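Local coordinates for protein NDP-N-acetyl-D-galactosaminuronic acid dehydrogenase (Methanosarcina mazei Go1, PDB 3G79) that probably oxidises UDP-N-acetyl-D-mannosamine to the corresponding uronate, reducing two NAD+ in the process, at residues Leu359-Thr373 / Tyr395-Leu408. Sequence-based numbering, arbitrary orientation.
Sequences LGWAFIKDSDDARNT and YVVNYPGVEISDNL
Trp361 drives the edge of its indole against the face of Tyr399 in a T-shaped (edge-to-face) pair, the centroids of the five-membered ring and the phenol 4.4 Å apart and the planes at 83°. NE1 of Trp361 comes nearest, 3.1 Å from CD1 of Tyr399, so the polarised N-H side of the indole meets the pi cloud. One indole face is roofed by aliphatic groups in CH-pi contact: Ile404 CG1 stands 4.2 Å from the centroid of the five-membered ring and Val402 CG1 lies over the six-membered ring. Branched aliphatic residues suit this place because they spread carbon over a flat surface. With its CG anti to the backbone N (chi1 -176°), Trp361 carries the indole out to Tyr399 at its edge. At the indole edge Val396 also puts CG1 near CD1 of Trp361, while its other branch, CG2, meets Ala362 CB at 3.6 Å. Ala370 is small enough to let the rim of Tyr399 in, its CB 3.6 Å from CE1, and the Tyr399 hydroxyl hydrogen-bonds Glu376.

Away from the tryptophan, Tyr395 makes the hydrogen bond across the two segments. Its ring packs on the Asp366-Ser367 part of the type II turn Ile364-Ser367, with the Asp366 carbonyl oxygen over its centre, and its OH donates to Asp366 OD2 at 2.6 Å, arriving from above the carboxylate plane. A phenylalanine here would probably keep much of the ring packing but lose the phenol's bond to Asp366, leaving the turn less firmly tied. Asp366 OD1 is held by Ser425.

At the edge of the parallel sheet of the UDP-binding domain, the loop after strand 355-359 and before helix 375-385 packs on the chain between strand 388-392 and edge strand 404-405. The Asp393 carboxylate accepts backbone N-H groups from both segments, OD1 from Trp361 and Ala362, OD2 from Tyr395 and Val396, and helix 375-385 borders Trp361 and Val402.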
ATOM      1  N   LEU A 359     -10.134  22.731 -16.967  1.00 29.01           N
ATOM      2  CA  LEU A 359      -9.977  23.394 -15.687  1.00 29.26           C
ATOM      3  C   LEU A 359      -8.849  22.741 -14.945  1.00 30.35           C
ATOM      4  O   LEU A 359      -9.026  21.711 -14.314  1.00 30.99           O
ATOM      5  CB  LEU A 359     -11.258  23.258 -14.886  1.00 28.72           C
ATOM      6  CG  LEU A 359     -12.313  24.347 -15.082  1.00 14.70           C
ATOM      7  CD1 LEU A 359     -12.578  24.651 -16.539  1.00 27.98           C
ATOM      8  CD2 LEU A 359     -13.571  23.891 -14.350  1.00 28.30           C
ATOM      9  N   GLY A 360      -7.657  23.297 -15.048  1.00 31.46           N
ATOM     10  CA  GLY A 360      -6.550  22.699 -14.315  1.00 32.25           C
ATOM     11  C   GLY A 360      -5.449  22.150 -15.188  1.00 33.69           C
ATOM     12  O   GLY A 360      -5.655  21.176 -15.944  1.00 34.51           O
ATOM     13  N   TRP A 361      -4.281  22.788 -15.079  1.00 33.48           N
ATOM     14  CA  TRP A 361      -3.087  22.381 -15.792  1.00 33.11           C
ATOM     15  C   TRP A 361      -1.999  21.868 -14.838  1.00 35.24           C
ATOM     16  O   TRP A 361      -1.350  20.874 -15.143  1.00 35.63           O
ATOM     17  CB  TRP A 361      -2.569  23.541 -16.630  1.00 31.19           C
ATOM     18  CG  TRP A 361      -1.394  23.193 -17.469  1.00 27.99           C
ATOM     19  CD1 TRP A 361      -0.117  23.523 -17.228  1.00 29.41           C
ATOM     20  CD2 TRP A 361      -1.397  22.457 -18.702  1.00 29.23           C
ATOM     21  NE1 TRP A 361       0.690  23.066 -18.234  1.00 28.57           N
ATOM     22  CE2 TRP A 361      -0.075  22.407 -19.155  1.00 28.00           C
ATOM     23  CE3 TRP A 361      -2.395  21.868 -19.477  1.00 27.60           C
ATOM     24  CZ2 TRP A 361       0.289  21.762 -20.329  1.00 28.78           C
ATOM     25  CZ3 TRP A 361      -2.040  21.244 -20.639  1.00 29.37           C
ATOM     26  CH2 TRP A 361      -0.711  21.197 -21.065  1.00 27.79           C
ATOM     27  N   ALA A 362      -1.773  22.528 -13.695  1.00 37.08           N
ATOM     28  CA  ALA A 362      -0.963  21.897 -12.642  1.00 39.60           C
ATOM     29  C   ALA A 362      -1.671  20.631 -12.160  1.00 41.61           C
ATOM     30  O   ALA A 362      -2.821  20.421 -12.499  1.00 42.95           O
ATOM     31  CB  ALA A 362      -0.745  22.825 -11.514  1.00 39.76           C
ATOM     32  N   PHE A 363      -1.017  19.777 -11.387  1.00 43.00           N
ATOM     33  CA  PHE A 363      -1.709  18.532 -10.967  1.00 44.83           C
ATOM     34  C   PHE A 363      -1.921  18.387  -9.457  1.00 46.26           C
ATOM     35  O   PHE A 363      -2.632  17.474  -9.041  1.00 47.02           O
ATOM     36  CB  PHE A 363      -1.057  17.273 -11.570  1.00 44.55           C
ATOM     37  CG  PHE A 363       0.413  17.192 -11.321  1.00 41.57           C
ATOM     38  CD1 PHE A 363       0.901  16.473 -10.226  1.00 44.17           C
ATOM     39  CD2 PHE A 363       1.308  17.860 -12.157  1.00 43.87           C
ATOM     40  CE1 PHE A 363       2.278  16.407  -9.974  1.00 41.68           C
ATOM     41  CE2 PHE A 363       2.685  17.835 -11.921  1.00 41.28           C
ATOM     42  CZ  PHE A 363       3.185  17.105 -10.837  1.00 44.33           C
ATOM     43  N   ILE A 364      -1.334  19.294  -8.661  1.00 46.99           N
ATOM     44  CA  ILE A 364      -1.608  19.386  -7.203  1.00 47.12           C
ATOM     45  C   ILE A 364      -2.527  20.546  -6.842  1.00 47.17           C
ATOM     46  O   ILE A 364      -2.349  21.647  -7.335  1.00 47.30           O
ATOM     47  CB  ILE A 364      -0.324  19.510  -6.287  1.00 46.55           C
ATOM     48  CG1 ILE A 364       0.887  18.764  -6.856  1.00 40.08           C
ATOM     49  CG2 ILE A 364      -0.645  19.026  -4.864  1.00 40.07           C
ATOM     50  CD1 ILE A 364       1.759  19.653  -7.666  1.00 45.58           C
ATOM     51  N   LYS A 365      -3.466  20.276  -5.937  1.00 48.00           N
ATOM     52  CA  LYS A 365      -4.431  21.246  -5.445  1.00 49.68           C
ATOM     53  C   LYS A 365      -3.748  22.561  -5.129  1.00 51.67           C
ATOM     54  O   LYS A 365      -3.125  22.680  -4.096  1.00 52.91           O
ATOM     55  CB  LYS A 365      -5.131  20.703  -4.192  1.00 49.42           C
ATOM     56  CG  LYS A 365      -6.126  21.655  -3.526  1.00 48.66           C
ATOM     57  CD  LYS A 365      -6.862  20.940  -2.394  1.00 49.37           C
ATOM     58  CE  LYS A 365      -8.023  21.772  -1.794  1.00 50.08           C
ATOM     59  NZ  LYS A 365      -8.858  20.988  -0.782  1.00 49.15           N
ATOM     60  N   ASP A 366      -3.834  23.517  -6.050  1.00 52.70           N
ATOM     61  CA  ASP A 366      -3.306  24.894  -5.877  1.00 53.62           C
ATOM     62  C   ASP A 366      -1.802  25.096  -6.060  1.00 53.77           C
ATOM     63  O   ASP A 366      -1.209  25.959  -5.427  1.00 53.77           O
ATOM     64  CB  ASP A 366      -3.810  25.515  -4.573  1.00 53.78           C
ATOM     65  CG  ASP A 366      -5.308  25.743  -4.595  1.00 62.04           C
ATOM     66  OD1 ASP A 366      -5.962  25.502  -3.561  1.00 54.38           O
ATOM     67  OD2 ASP A 366      -5.843  26.148  -5.659  1.00 54.38           O
ATOM     68  N   SER A 367      -1.197  24.317  -6.952  1.00 54.10           N
ATOM     69  CA  SER A 367       0.230  24.421  -7.183  1.00 54.11           C
ATOM     70  C   SER A 367       0.527  25.117  -8.485  1.00 54.22           C
ATOM     71  O   SER A 367      -0.274  25.058  -9.403  1.00 54.33           O
ATOM     72  CB  SER A 367       0.855  23.048  -7.245  1.00 54.18           C
ATOM     73  OG  SER A 367       2.124  23.122  -7.880  1.00 67.65           O
ATOM     74  N   ASP A 368       1.701  25.732  -8.567  1.00 54.61           N
ATOM     75  CA  ASP A 368       2.179  26.379  -9.794  1.00 55.32           C
ATOM     76  C   ASP A 368       3.010  25.497 -10.735  1.00 55.29           C
ATOM     77  O   ASP A 368       3.663  26.006 -11.641  1.00 55.97           O
ATOM     78  CB  ASP A 368       2.965  27.666  -9.456  1.00 56.26           C
ATOM     79  CG  ASP A 368       4.348  27.410  -8.829  1.00 51.50           C
ATOM     80  OD1 ASP A 368       4.989  28.411  -8.439  1.00 56.49           O
ATOM     81  OD2 ASP A 368       4.812  26.256  -8.722  1.00 56.46           O
ATOM     82  N   ASP A 369       3.005  24.189 -10.529  1.00 54.61           N
ATOM     83  CA  ASP A 369       3.917  23.375 -11.300  1.00 54.34           C
ATOM     84  C   ASP A 369       3.259  22.285 -12.116  1.00 52.70           C
ATOM     85  O   ASP A 369       2.368  21.551 -11.644  1.00 51.96           O
ATOM     86  CB  ASP A 369       5.009  22.782 -10.407  1.00 55.91           C
ATOM     87  CG  ASP A 369       4.602  21.464  -9.796  1.00 79.66           C
ATOM     88  OD1 ASP A 369       5.410  20.491  -9.842  1.00 55.97           O
ATOM     89  OD2 ASP A 369       3.448  21.425  -9.303  1.00 56.52           O
ATOM     90  N   ALA A 370       3.732  22.178 -13.348  1.00 51.99           N
ATOM     91  CA  ALA A 370       3.157  21.248 -14.291  1.00 51.67           C
ATOM     92  C   ALA A 370       4.242  20.406 -14.932  1.00 50.78           C
ATOM     93  O   ALA A 370       4.251  20.195 -16.149  1.00 51.20           O
ATOM     94  CB  ALA A 370       2.327  21.994 -15.339  1.00 51.82           C
ATOM     95  N   ARG A 371       5.149  19.921 -14.094  1.00 49.97           N
ATOM     96  CA  ARG A 371       6.220  19.047 -14.529  1.00 49.74           C
ATOM     97  C   ARG A 371       5.623  17.667 -14.812  1.00 46.76           C
ATOM     98  O   ARG A 371       5.223  16.946 -13.889  1.00 45.45           O
ATOM     99  CB  ARG A 371       7.299  18.965 -13.445  1.00 52.61           C
ATOM    100  CG  ARG A 371       7.872  20.311 -12.960  1.00 72.54           C
ATOM    101  CD  ARG A 371       8.261  20.210 -11.484  1.00 56.30           C
ATOM    102  NE  ARG A 371       9.476  20.952 -11.161  1.00 73.22           N
ATOM    103  CZ  ARG A 371       9.510  22.189 -10.658  1.00 58.88           C
ATOM    104  NH1 ARG A 371       8.377  22.861 -10.415  1.00 73.38           N
ATOM    105  NH2 ARG A 371      10.688  22.756 -10.393  1.00 73.32           N
ATOM    106  N   ASN A 372       5.542  17.322 -16.095  1.00 45.33           N
ATOM    107  CA  ASN A 372       4.882  16.083 -16.536  1.00 44.59           C
ATOM    108  C   ASN A 372       3.399  15.976 -16.153  1.00 42.34           C
ATOM    109  O   ASN A 372       2.969  14.905 -15.657  1.00 42.93           O
ATOM    110  CB  ASN A 372       5.634  14.843 -16.010  1.00 46.03           C
ATOM    111  CG  ASN A 372       7.012  14.693 -16.616  1.00 61.77           C
ATOM    112  OD1 ASN A 372       7.204  14.910 -17.807  1.00 47.40           O
ATOM    113  ND2 ASN A 372       7.975  14.305 -15.803  1.00 46.92           N
ATOM    114  N   THR A 373       2.635  17.061 -16.370  1.00 39.03           N
ATOM    115  CA  THR A 373       1.187  17.080 -16.085  1.00 35.93           C
ATOM    116  C   THR A 373       0.486  16.026 -16.869  1.00 33.15           C
ATOM    117  O   THR A 373       0.643  15.978 -18.066  1.00 32.45           O
ATOM    118  CB  THR A 373       0.438  18.317 -16.576  1.00 35.60           C
ATOM    119  OG1 THR A 373       1.338  19.359 -16.993  1.00 36.77           O
ATOM    120  CG2 THR A 373      -0.504  18.745 -15.533  1.00 33.97           C
ATOM    121  N   TYR A 395      -2.690  29.419 -11.395  1.00 44.72           N
ATOM    122  CA  TYR A 395      -1.308  29.467 -10.895  1.00 46.20           C
ATOM    123  C   TYR A 395      -0.239  29.321 -11.948  1.00 47.37           C
ATOM    124  O   TYR A 395       0.812  29.943 -11.857  1.00 48.19           O
ATOM    125  CB  TYR A 395      -1.092  28.375  -9.848  1.00 45.75           C
ATOM    126  CG  TYR A 395      -2.122  28.416  -8.779  1.00 51.62           C
ATOM    127  CD1 TYR A 395      -2.017  29.333  -7.733  1.00 45.89           C
ATOM    128  CD2 TYR A 395      -3.230  27.567  -8.825  1.00 45.84           C
ATOM    129  CE1 TYR A 395      -2.987  29.396  -6.743  1.00 52.11           C
ATOM    130  CE2 TYR A 395      -4.216  27.620  -7.841  1.00 51.91           C
ATOM    131  CZ  TYR A 395      -4.083  28.533  -6.807  1.00 46.16           C
ATOM    132  OH  TYR A 395      -5.035  28.593  -5.820  1.00 52.63           O
ATOM    133  N   VAL A 396      -0.484  28.474 -12.927  1.00 48.10           N
ATOM    134  CA  VAL A 396       0.569  28.150 -13.866  1.00 49.50           C
ATOM    135  C   VAL A 396       0.685  29.239 -14.920  1.00 51.22           C
ATOM    136  O   VAL A 396      -0.213  29.446 -15.735  1.00 51.74           O
ATOM    137  CB  VAL A 396       0.391  26.735 -14.478  1.00 49.10           C
ATOM    138  CG1 VAL A 396       1.575  26.364 -15.372  1.00 35.47           C
ATOM    139  CG2 VAL A 396       0.266  25.724 -13.372  1.00 34.78           C
ATOM    140  N   VAL A 397       1.791  29.955 -14.877  1.00 52.52           N
ATOM    141  CA  VAL A 397       2.058  30.917 -15.917  1.00 54.58           C
ATOM    142  C   VAL A 397       3.265  30.431 -16.728  1.00 56.34           C
ATOM    143  O   VAL A 397       4.231  29.891 -16.166  1.00 56.68           O
ATOM    144  CB  VAL A 397       2.214  32.364 -15.334  1.00 54.58           C
ATOM    145  CG1 VAL A 397       3.552  32.539 -14.614  1.00 69.57           C
ATOM    146  CG2 VAL A 397       1.984  33.437 -16.416  1.00 69.92           C
ATOM    147  N   ASN A 398       3.183  30.579 -18.049  1.00 57.38           N
ATOM    148  CA  ASN A 398       4.330  30.362 -18.938  1.00 58.38           C
ATOM    149  C   ASN A 398       4.712  28.905 -19.086  1.00 58.47           C
ATOM    150  O   ASN A 398       5.797  28.490 -18.667  1.00 58.53           O
ATOM    151  CB  ASN A 398       5.556  31.184 -18.495  1.00 59.07           C
ATOM    152  CG  ASN A 398       5.471  32.635 -18.920  1.00 71.28           C
ATOM    153  OD1 ASN A 398       5.790  33.539 -18.145  1.00 59.68           O
ATOM    154  ND2 ASN A 398       5.037  32.869 -20.159  1.00 59.58           N
ATOM    155  N   TYR A 399       3.812  28.126 -19.667  1.00 58.34           N
ATOM    156  CA  TYR A 399       4.162  26.769 -20.037  1.00 58.36           C
ATOM    157  C   TYR A 399       4.755  26.855 -21.427  1.00 59.02           C
ATOM    158  O   TYR A 399       4.303  27.677 -22.247  1.00 59.39           O
ATOM    159  CB  TYR A 399       2.951  25.833 -20.012  1.00 57.62           C
ATOM    160  CG  TYR A 399       3.293  24.364 -19.917  1.00 47.66           C
ATOM    161  CD1 TYR A 399       3.627  23.782 -18.692  1.00 57.34           C
ATOM    162  CD2 TYR A 399       3.275  23.548 -21.044  1.00 57.40           C
ATOM    163  CE1 TYR A 399       3.916  22.428 -18.593  1.00 47.76           C
ATOM    164  CE2 TYR A 399       3.586  22.183 -20.956  1.00 48.04           C
ATOM    165  CZ  TYR A 399       3.896  21.644 -19.727  1.00 57.25           C
ATOM    166  OH  TYR A 399       4.190  20.309 -19.631  1.00 48.76           O
ATOM    167  N   PRO A 400       5.788  26.032 -21.692  1.00 58.89           N
ATOM    168  CA  PRO A 400       6.419  26.097 -23.015  1.00 58.74           C
ATOM    169  C   PRO A 400       5.498  25.573 -24.151  1.00 58.01           C
ATOM    170  O   PRO A 400       4.979  24.444 -24.070  1.00 57.38           O
ATOM    171  CB  PRO A 400       7.694  25.245 -22.842  1.00 58.83           C
ATOM    172  CG  PRO A 400       7.825  25.008 -21.325  1.00 43.59           C
ATOM    173  CD  PRO A 400       6.449  25.057 -20.799  1.00 58.32           C
ATOM    174  N   GLY A 401       5.303  26.423 -25.170  1.00 57.68           N
ATOM    175  CA  GLY A 401       4.523  26.117 -26.381  1.00 57.00           C
ATOM    176  C   GLY A 401       3.063  25.750 -26.152  1.00 56.20           C
ATOM    177  O   GLY A 401       2.487  25.013 -26.948  1.00 56.77           O
ATOM    178  N   VAL A 402       2.470  26.265 -25.070  1.00 54.31           N
ATOM    179  CA  VAL A 402       1.100  25.927 -24.635  1.00 51.68           C
ATOM    180  C   VAL A 402       0.515  27.121 -23.860  1.00 49.93           C
ATOM    181  O   VAL A 402       1.068  27.525 -22.843  1.00 48.78           O
ATOM    182  CB  VAL A 402       1.106  24.625 -23.749  1.00 51.27           C
ATOM    183  CG1 VAL A 402      -0.096  24.535 -22.842  1.00 26.81           C
ATOM    184  CG2 VAL A 402       1.198  23.376 -24.601  1.00 27.40           C
ATOM    185  N   GLU A 403      -0.599  27.683 -24.333  1.00 49.70           N
ATOM    186  CA  GLU A 403      -1.164  28.895 -23.698  1.00 49.35           C
ATOM    187  C   GLU A 403      -2.256  28.649 -22.646  1.00 47.80           C
ATOM    188  O   GLU A 403      -3.256  28.008 -22.927  1.00 47.53           O
ATOM    189  CB  GLU A 403      -1.579  29.970 -24.734  1.00 50.21           C
ATOM    190  CG  GLU A 403      -2.212  29.479 -26.043  1.00 64.20           C
ATOM    191  CD  GLU A 403      -2.567  30.632 -27.022  1.00 51.72           C
ATOM    192  OE1 GLU A 403      -2.665  30.370 -28.245  1.00 64.03           O
ATOM    193  OE2 GLU A 403      -2.750  31.792 -26.575  1.00 64.08           O
ATOM    194  N   ILE A 404      -2.020  29.157 -21.434  1.00 46.81           N
ATOM    195  CA  ILE A 404      -2.846  28.900 -20.241  1.00 45.98           C
ATOM    196  C   ILE A 404      -3.462  30.214 -19.820  1.00 45.60           C
ATOM    197  O   ILE A 404      -2.825  31.257 -19.935  1.00 45.94           O
ATOM    198  CB  ILE A 404      -1.995  28.333 -19.008  1.00 45.67           C
ATOM    199  CG1 ILE A 404      -1.545  26.873 -19.189  1.00 38.70           C
ATOM    200  CG2 ILE A 404      -2.796  28.340 -17.710  1.00 37.74           C
ATOM    201  CD1 ILE A 404      -0.521  26.609 -20.242  1.00 45.23           C
ATOM    202  N   SER A 405      -4.685  30.179 -19.306  1.00 45.53           N
ATOM    203  CA  SER A 405      -5.356  31.432 -18.951  1.00 45.80           C
ATOM    204  C   SER A 405      -5.756  31.547 -17.465  1.00 46.19           C
ATOM    205  O   SER A 405      -6.061  30.549 -16.794  1.00 46.48           O
ATOM    206  CB  SER A 405      -6.546  31.687 -19.898  1.00 45.36           C
ATOM    207  OG  SER A 405      -7.262  32.852 -19.542  1.00 33.97           O
ATOM    208  N   ASP A 406      -5.713  32.783 -16.984  1.00 46.20           N
ATOM    209  CA  ASP A 406      -6.165  33.194 -15.655  1.00 46.66           C
ATOM    210  C   ASP A 406      -7.698  33.105 -15.506  1.00 46.25           C
ATOM    211  O   ASP A 406      -8.188  32.585 -14.507  1.00 46.41           O
ATOM    212  CB  ASP A 406      -5.694  34.637 -15.361  1.00 47.26           C
ATOM    213  CG  ASP A 406      -5.412  35.440 -16.651  1.00 65.47           C
ATOM    214  OD1 ASP A 406      -4.448  35.083 -17.374  1.00 48.42           O
ATOM    215  OD2 ASP A 406      -6.152  36.412 -16.968  1.00 48.36           O
ATOM    216  N   ASN A 407      -8.459  33.592 -16.492  1.00 45.18           N
ATOM    217  CA  ASN A 407      -9.908  33.784 -16.269  1.00 43.43           C
ATOM    218  C   ASN A 407     -10.839  32.669 -16.764  1.00 41.81           C
ATOM    219  O   ASN A 407     -10.890  32.311 -17.949  1.00 41.38           O
ATOM    220  CB  ASN A 407     -10.381  35.244 -16.561  1.00 43.11           C
ATOM    221  CG  ASN A 407     -11.122  35.405 -17.882  1.00 48.73           C
ATOM    222  OD1 ASN A 407     -12.349  35.310 -17.928  1.00 42.80           O
ATOM    223  ND2 ASN A 407     -10.384  35.686 -18.952  1.00 42.70           N
ATOM    224  N   LEU A 408     -11.542  32.111 -15.780  1.00 40.62           N
ATOM    225  CA  LEU A 408     -12.376  30.946 -15.924  1.00 39.13           C
ATOM    226  C   LEU A 408     -13.429  31.196 -16.986  1.00 40.23           C
ATOM    227  O   LEU A 408     -13.640  30.359 -17.863  1.00 40.65           O
ATOM    228  CB  LEU A 408     -13.040  30.640 -14.583  1.00 36.91           C
ATOM    229  CG  LEU A 408     -13.123  29.195 -14.091  1.00 44.28           C
ATOM    230  CD1 LEU A 408     -14.352  28.984 -13.228  1.00 35.24           C
ATOM    231  CD2 LEU A 408     -13.093  28.223 -15.223  1.00 34.87           C
TER